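Vinylacetyl-CoA Delta-isomerase (Nitrosopumilus maritimus SCM1, PDB 6VJR) binds FAD, a [4Fe-4S] cluster and iron, and probably works as a 4-hydroxybutyryl-CoA dehydratase with vinylacetyl-CoA Delta-isomerase activity. Local coordinates at residues T1-S4 and G5-I9; M34-P37 and S38-V42. All blocks are in the same frame, centred on the assembly; numbering follows the deposited sequence.

Contact 1. Residues T1-S4 and G5-I9; sequences TIRS and GDDYI
Ser4 and Asp7 form a capping box at the start of helix 5-11, each side chain bonded to the backbone of the other. As N-cap, Ser4 reaches forward with OG into the first turn and accepts the N-H of Asp7, with OG 3.0 Å from Asp7 N and the bond fairly straight at 161°. Its chi1 of 67° sets OG between the backbone N and the carbonyl carbon, which brings it round to the helix end. Asp7 answers with a single carboxylate oxygen: CG lies beside its own backbone N (chi1 -70°), and OD2 reaches back to two successive amides of the incoming chain. Arg3 N, 3.1 Å from Asp7 OD2, meets the anti lone pair, whereas Ser4 N, also 3.1 Å from Asp7 OD2, comes from above the carboxylate plane. Two donors thus grip one oxygen and fix the rotation of the carboxylate, whose negative charge near the helix N-terminus probably also suits the helix dipole. The first regular turn closes with Tyr8 N 3.0 Å from Ser4 O. Beside the capping box, Ile2 lays CG2 against the start of Tyr8, 3.9 Å from Tyr8 CB, an apolar touch made by one methyl branch alone. The Arg3 side chain runs extended away from the helix. Outside the box, Gly5 N is bonded to Asp47 OD1 and Tyr8 OH to Asn192 O. Ile2 and the Tyr8 ring both rest on Tyr46 of helix 36-51, while backbone bonding of Ile2 with Glu139 ties the N-terminal arm to the end of helix 125-139.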
ATOM      1  N   THR A   1       8.170  13.042 -49.023  1.00 40.30           N
ATOM      2  CA  THR A   1       8.420  12.503 -47.677  1.00 38.01           C
ATOM      3  C   THR A   1       8.476  13.646 -46.670  1.00 34.31           C
ATOM      4  O   THR A   1       9.120  14.674 -46.883  1.00 36.64           O
ATOM      5  CB  THR A   1       9.718  11.702 -47.654  1.00 42.84           C
ATOM      6  OG1 THR A   1       9.664  10.942 -48.861  1.00 52.30           O
ATOM      7  CG2 THR A   1       9.840  10.863 -46.396  1.00 39.83           C
ATOM      8  N   ILE A   2       7.864  13.381 -45.525  1.00 27.82           N
ATOM      9  CA  ILE A   2       7.959  14.273 -44.391  1.00 24.71           C
ATOM     10  C   ILE A   2       9.305  14.043 -43.705  1.00 24.35           C
ATOM     11  O   ILE A   2       9.601  12.908 -43.364  1.00 28.49           O
ATOM     12  CB  ILE A   2       6.768  14.001 -43.475  1.00 24.33           C
ATOM     13  CG1 ILE A   2       5.466  14.242 -44.214  1.00 26.93           C
ATOM     14  CG2 ILE A   2       6.910  14.839 -42.204  1.00 23.98           C
ATOM     15  CD1 ILE A   2       4.227  13.806 -43.468  1.00 25.70           C
ATOM     16  N   ARG A   3      10.113  15.095 -43.502  1.00 23.79           N
ATOM     17  CA  ARG A   3      11.394  14.974 -42.813  1.00 24.96           C
ATOM     18  C   ARG A   3      11.296  15.572 -41.401  1.00 26.01           C
ATOM     19  O   ARG A   3      11.548  14.919 -40.408  1.00 30.00           O
ATOM     20  CB  ARG A   3      12.484  15.589 -43.701  1.00 28.02           C
ATOM     21  CG  ARG A   3      13.876  15.648 -43.096  1.00 36.73           C
ATOM     22  CD  ARG A   3      14.808  16.389 -44.050  1.00 42.49           C
ATOM     23  NE  ARG A   3      15.908  17.068 -43.358  1.00 49.58           N
ATOM     24  CZ  ARG A   3      17.009  16.468 -42.935  1.00 53.17           C
ATOM     25  NH1 ARG A   3      17.885  17.143 -42.212  1.00 55.23           N
ATOM     26  NH2 ARG A   3      17.222  15.186 -43.197  1.00 57.08           N
ATOM     27  N   SER A   4      10.948  16.841 -41.280  1.00 24.01           N
ATOM     28  CA  SER A   4      11.044  17.538 -40.015  1.00 22.29           C
ATOM     29  C   SER A   4       9.668  17.630 -39.356  1.00 19.88           C
ATOM     30  O   SER A   4       8.639  17.419 -40.006  1.00 19.42           O
ATOM     31  CB  SER A   4      11.599  18.880 -40.280  1.00 23.23           C
ATOM     32  OG  SER A   4      10.680  19.677 -41.032  1.00 23.13           O
ATOM     33  N   GLY A   5       9.658  18.044 -38.088  1.00 19.40           N
ATOM     34  CA  GLY A   5       8.428  18.416 -37.415  1.00 19.39           C
ATOM     35  C   GLY A   5       7.674  19.540 -38.137  1.00 20.24           C
ATOM     36  O   GLY A   5       6.456  19.514 -38.256  1.00 18.57           O
ATOM     37  N   ASP A   6       8.397  20.509 -38.700  1.00 20.44           N
ATOM     38  CA  ASP A   6       7.766  21.564 -39.468  1.00 20.68           C
ATOM     39  C   ASP A   6       7.086  21.008 -40.712  1.00 18.71           C
ATOM     40  O   ASP A   6       6.011  21.464 -41.074  1.00 20.43           O
ATOM     41  CB  ASP A   6       8.745  22.664 -39.785  1.00 24.26           C
ATOM     42  CG  ASP A   6       9.173  23.486 -38.578  1.00 28.68           C
ATOM     43  OD1 ASP A   6       8.577  23.325 -37.478  1.00 32.95           O
ATOM     44  OD2 ASP A   6      10.111  24.275 -38.751  1.00 35.82           O
ATOM     45  N   ASP A   7       7.742  20.076 -41.407  1.00 20.38           N
ATOM     46  CA  ASP A   7       7.137  19.447 -42.572  1.00 19.94           C
ATOM     47  C   ASP A   7       5.838  18.729 -42.168  1.00 18.66           C
ATOM     48  O   ASP A   7       4.827  18.765 -42.872  1.00 19.52           O
ATOM     49  CB  ASP A   7       8.074  18.419 -43.175  1.00 21.54           C
ATOM     50  CG  ASP A   7       9.330  18.918 -43.877  1.00 25.54           C
ATOM     51  OD1 ASP A   7       9.408  20.105 -44.227  1.00 28.43           O
ATOM     52  OD2 ASP A   7      10.251  18.099 -44.014  1.00 28.83           O
ATOM     53  N   TYR A   8       5.871  18.069 -41.007  1.00 17.55           N
ATOM     54  CA  TYR A   8       4.709  17.350 -40.502  1.00 17.22           C
ATOM     55  C   TYR A   8       3.553  18.310 -40.236  1.00 17.42           C
ATOM     56  O   TYR A   8       2.430  18.087 -40.677  1.00 18.01           O
ATOM     57  CB  TYR A   8       5.086  16.565 -39.259  1.00 17.62           C
ATOM     58  CG  TYR A   8       3.863  16.159 -38.452  1.00 15.58           C
ATOM     59  CD1 TYR A   8       2.962  15.184 -38.919  1.00 16.10           C
ATOM     60  CD2 TYR A   8       3.568  16.785 -37.261  1.00 16.14           C
ATOM     61  CE1 TYR A   8       1.822  14.847 -38.211  1.00 16.16           C
ATOM     62  CE2 TYR A   8       2.470  16.407 -36.519  1.00 15.30           C
ATOM     63  CZ  TYR A   8       1.582  15.461 -36.998  1.00 15.38           C
ATOM     64  OH  TYR A   8       0.511  15.153 -36.217  1.00 15.44           O
ATOM     65  N   ILE A   9       3.846  19.426 -39.578  1.00 18.03           N
ATOM     66  CA  ILE A   9       2.800  20.406 -39.303  1.00 19.20           C
ATOM     67  C   ILE A   9       2.168  20.911 -40.606  1.00 18.44           C
ATOM     68  O   ILE A   9       0.955  20.965 -40.732  1.00 18.95           O
ATOM     69  CB  ILE A   9       3.345  21.517 -38.412  1.00 19.02           C
ATOM     70  CG1 ILE A   9       3.686  20.931 -37.048  1.00 21.90           C
ATOM     71  CG2 ILE A   9       2.400  22.712 -38.304  1.00 20.90           C
ATOM     72  CD1 ILE A   9       4.451  21.879 -36.150  1.00 21.73           C
TER

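Contact 2. Residues M34-P37 and S38-V42; sequences MIRP and SINAV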
ATOM      1  N   MET A  34      -6.413  24.820 -28.760  1.00 16.38           N
ATOM      2  CA  MET A  34      -6.621  23.654 -27.920  1.00 17.57           C
ATOM      3  C   MET A  34      -5.983  22.410 -28.516  1.00 16.58           C
ATOM      4  O   MET A  34      -5.635  21.477 -27.777  1.00 17.44           O
ATOM      5  CB  MET A  34      -8.112  23.409 -27.678  1.00 18.34           C
ATOM      6  CG  MET A  34      -8.398  22.319 -26.685  1.00 21.95           C
ATOM      7  SD  MET A  34     -10.118  22.275 -26.177  1.00 22.02           S
ATOM      8  CE  MET A  34     -10.408  20.498 -25.991  1.00 22.79           C
ATOM      9  N   ILE A  35      -5.799  22.417 -29.832  1.00 15.09           N
ATOM     10  CA  ILE A  35      -5.337  21.257 -30.579  1.00 15.59           C
ATOM     11  C   ILE A  35      -3.840  21.362 -30.872  1.00 14.33           C
ATOM     12  O   ILE A  35      -3.130  20.350 -30.912  1.00 15.79           O
ATOM     13  CB  ILE A  35      -6.169  21.090 -31.854  1.00 14.97           C
ATOM     14  CG1 ILE A  35      -7.676  21.017 -31.540  1.00 16.10           C
ATOM     15  CG2 ILE A  35      -5.689  19.892 -32.683  1.00 15.18           C
ATOM     16  CD1 ILE A  35      -8.555  20.877 -32.774  1.00 16.39           C
ATOM     17  N   ARG A  36      -3.335  22.581 -31.057  1.00 14.85           N
ATOM     18  CA  ARG A  36      -1.967  22.748 -31.497  1.00 14.98           C
ATOM     19  C   ARG A  36      -0.977  22.072 -30.538  1.00 14.15           C
ATOM     20  O   ARG A  36       0.000  21.489 -30.978  1.00 13.93           O
ATOM     21  CB  ARG A  36      -1.597  24.208 -31.750  1.00 17.36           C
ATOM     22  CG  ARG A  36      -0.146  24.433 -32.166  1.00 17.66           C
ATOM     23  CD  ARG A  36       0.215  23.617 -33.377  1.00 20.14           C
ATOM     24  NE  ARG A  36       1.514  24.062 -33.883  1.00 22.38           N
ATOM     25  CZ  ARG A  36       1.716  25.005 -34.787  1.00 24.47           C
ATOM     26  NH1 ARG A  36       0.696  25.624 -35.333  1.00 27.10           N
ATOM     27  NH2 ARG A  36       2.939  25.367 -35.094  1.00 25.10           N
ATOM     28  N   PRO A  37      -1.134  22.089 -29.202  1.00 14.21           N
ATOM     29  CA  PRO A  37      -0.130  21.435 -28.347  1.00 14.19           C
ATOM     30  C   PRO A  37       0.037  19.948 -28.662  1.00 14.10           C
ATOM     31  O   PRO A  37       1.133  19.414 -28.578  1.00 13.82           O
ATOM     32  CB  PRO A  37      -0.670  21.674 -26.923  1.00 15.62           C
ATOM     33  CG  PRO A  37      -1.448  22.978 -27.088  1.00 15.47           C
ATOM     34  CD  PRO A  37      -2.143  22.823 -28.417  1.00 14.59           C
ATOM     35  N   SER A  38      -1.068  19.247 -28.999  1.00 14.56           N
ATOM     36  CA  SER A  38      -0.943  17.843 -29.368  1.00 13.46           C
ATOM     37  C   SER A  38      -0.166  17.650 -30.678  1.00 13.26           C
ATOM     38  O   SER A  38       0.586  16.683 -30.837  1.00 14.34           O
ATOM     39  CB  SER A  38      -2.295  17.179 -29.432  1.00 15.10           C
ATOM     40  OG  SER A  38      -3.150  17.630 -30.471  1.00 14.63           O
ATOM     41  N   ILE A  39      -0.370  18.555 -31.612  1.00 12.55           N
ATOM     42  CA  ILE A  39       0.391  18.566 -32.864  1.00 12.45           C
ATOM     43  C   ILE A  39       1.878  18.731 -32.586  1.00 13.22           C
ATOM     44  O   ILE A  39       2.722  18.095 -33.214  1.00 13.95           O
ATOM     45  CB  ILE A  39      -0.221  19.597 -33.818  1.00 13.72           C
ATOM     46  CG1 ILE A  39      -1.583  19.050 -34.303  1.00 14.22           C
ATOM     47  CG2 ILE A  39       0.701  19.940 -34.963  1.00 14.58           C
ATOM     48  CD1 ILE A  39      -2.457  20.073 -34.964  1.00 16.60           C
ATOM     49  N   ASN A  40       2.202  19.678 -31.731  1.00 13.63           N
ATOM     50  CA  ASN A  40       3.582  19.942 -31.356  1.00 13.42           C
ATOM     51  C   ASN A  40       4.249  18.690 -30.801  1.00 13.85           C
ATOM     52  O   ASN A  40       5.435  18.465 -31.043  1.00 15.38           O
ATOM     53  CB  ASN A  40       3.648  21.065 -30.336  1.00 14.39           C
ATOM     54  CG  ASN A  40       3.321  22.429 -30.891  1.00 16.09           C
ATOM     55  OD1 ASN A  40       3.389  22.672 -32.099  1.00 16.61           O
ATOM     56  ND2 ASN A  40       3.006  23.359 -30.017  1.00 17.00           N
ATOM     57  N   ALA A  41       3.516  17.938 -29.986  1.00 13.80           N
ATOM     58  CA  ALA A  41       4.041  16.700 -29.423  1.00 13.46           C
ATOM     59  C   ALA A  41       4.381  15.731 -30.543  1.00 14.88           C
ATOM     60  O   ALA A  41       5.448  15.128 -30.526  1.00 15.72           O
ATOM     61  CB  ALA A  41       3.070  16.122 -28.422  1.00 14.53           C
ATOM     62  N   VAL A  42       3.458  15.519 -31.489  1.00 13.79           N
ATOM     63  CA  VAL A  42       3.788  14.638 -32.594  1.00 14.79           C
ATOM     64  C   VAL A  42       4.961  15.183 -33.407  1.00 14.74           C
ATOM     65  O   VAL A  42       5.819  14.402 -33.843  1.00 15.02           O
ATOM     66  CB  VAL A  42       2.570  14.355 -33.480  1.00 15.43           C
ATOM     67  CG1 VAL A  42       2.946  13.427 -34.608  1.00 17.45           C
ATOM     68  CG2 VAL A  42       1.419  13.788 -32.658  1.00 16.28           C
TER
HETATM   69  O   HOH W   1      -3.714  19.591 -27.676  1.00 20.74           O
HETATM   70  O   HOH W   2       5.251  24.399 -33.537  1.00 35.21           O
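Arg36 crosses Asn40 at about a right angle, its CD and NE against the amide oxygen, in an i to i+4 side-chain hydrogen bond at the N-terminus of helix 36-51. A bend at chi2 (55°) in the arginine chain carries NE to this oxygen, with Arg36 NE 2.9 Å from Asn40 OD1. The oxygen sits at the edge of the guanidinium, close to its plane, yet NE lies tilted 33° from the plane of the asparagine carbonyl, and the two flat groups stand 76° apart. The other ends are held by the surroundings: Arg36 NH1 by Val30 O and Asn40 ND2 by Lys249 O, which together orient both groups. Along the helix, Asn40 N bonds to Arg36 O and Ala41 N to Pro37 O. Pro37, with no N-H to give, occupies the first turn, where no such donor is needed. Its side chain is about 6 Å from a bound sodium ion, and that of Ala41 about 8 Å from the iron-sulfur cluster.

A second focus is Ile35 O, which faces the opening turn. Ser38 OG donates to it at 2.8 Å from Ile35 O, in the carbonyl plane and on a lone pair; Ile39 N and Ser38 N add weak bonds to the same oxygen. Ser38 OG is also bonded to Asn192 ND2. Beside this, Ile35 CG2 meets Ile39 CD1 at 4.0 Å, and Tyr228 of strand 224-228 touches Ile35 and Ser38. One water accepts from Ser38 N and lies 2.7 Å from Met34 O. Another closes a small ring, accepting from Arg36 NH2 at 3.0 Å and donating to Asn40 OD1.

How the contacts relate
Both contacts sit at the N-terminal ends of helices, 5-11 and 36-51, which pack against each other. Both are partly buried, but contact 1, at the chain terminus, includes exposed residues and contact 2 none. Contact 2 lies deeper, its centre about 15 Å from the centre of the chain, against about 22 Å for contact 1. Side chains on backbone N-H groups mark the first; the second adds a bond of side chain to side chain. They meet directly: Tyr8 OH packs 3.4 Å from Val42 CG1, and Ile9 CG1 lies 3.8 Å from Ile39 CG2. Asn192 serves both, its backbone O bonded to Tyr8 OH and its side-chain ND2 to Ser38 OG.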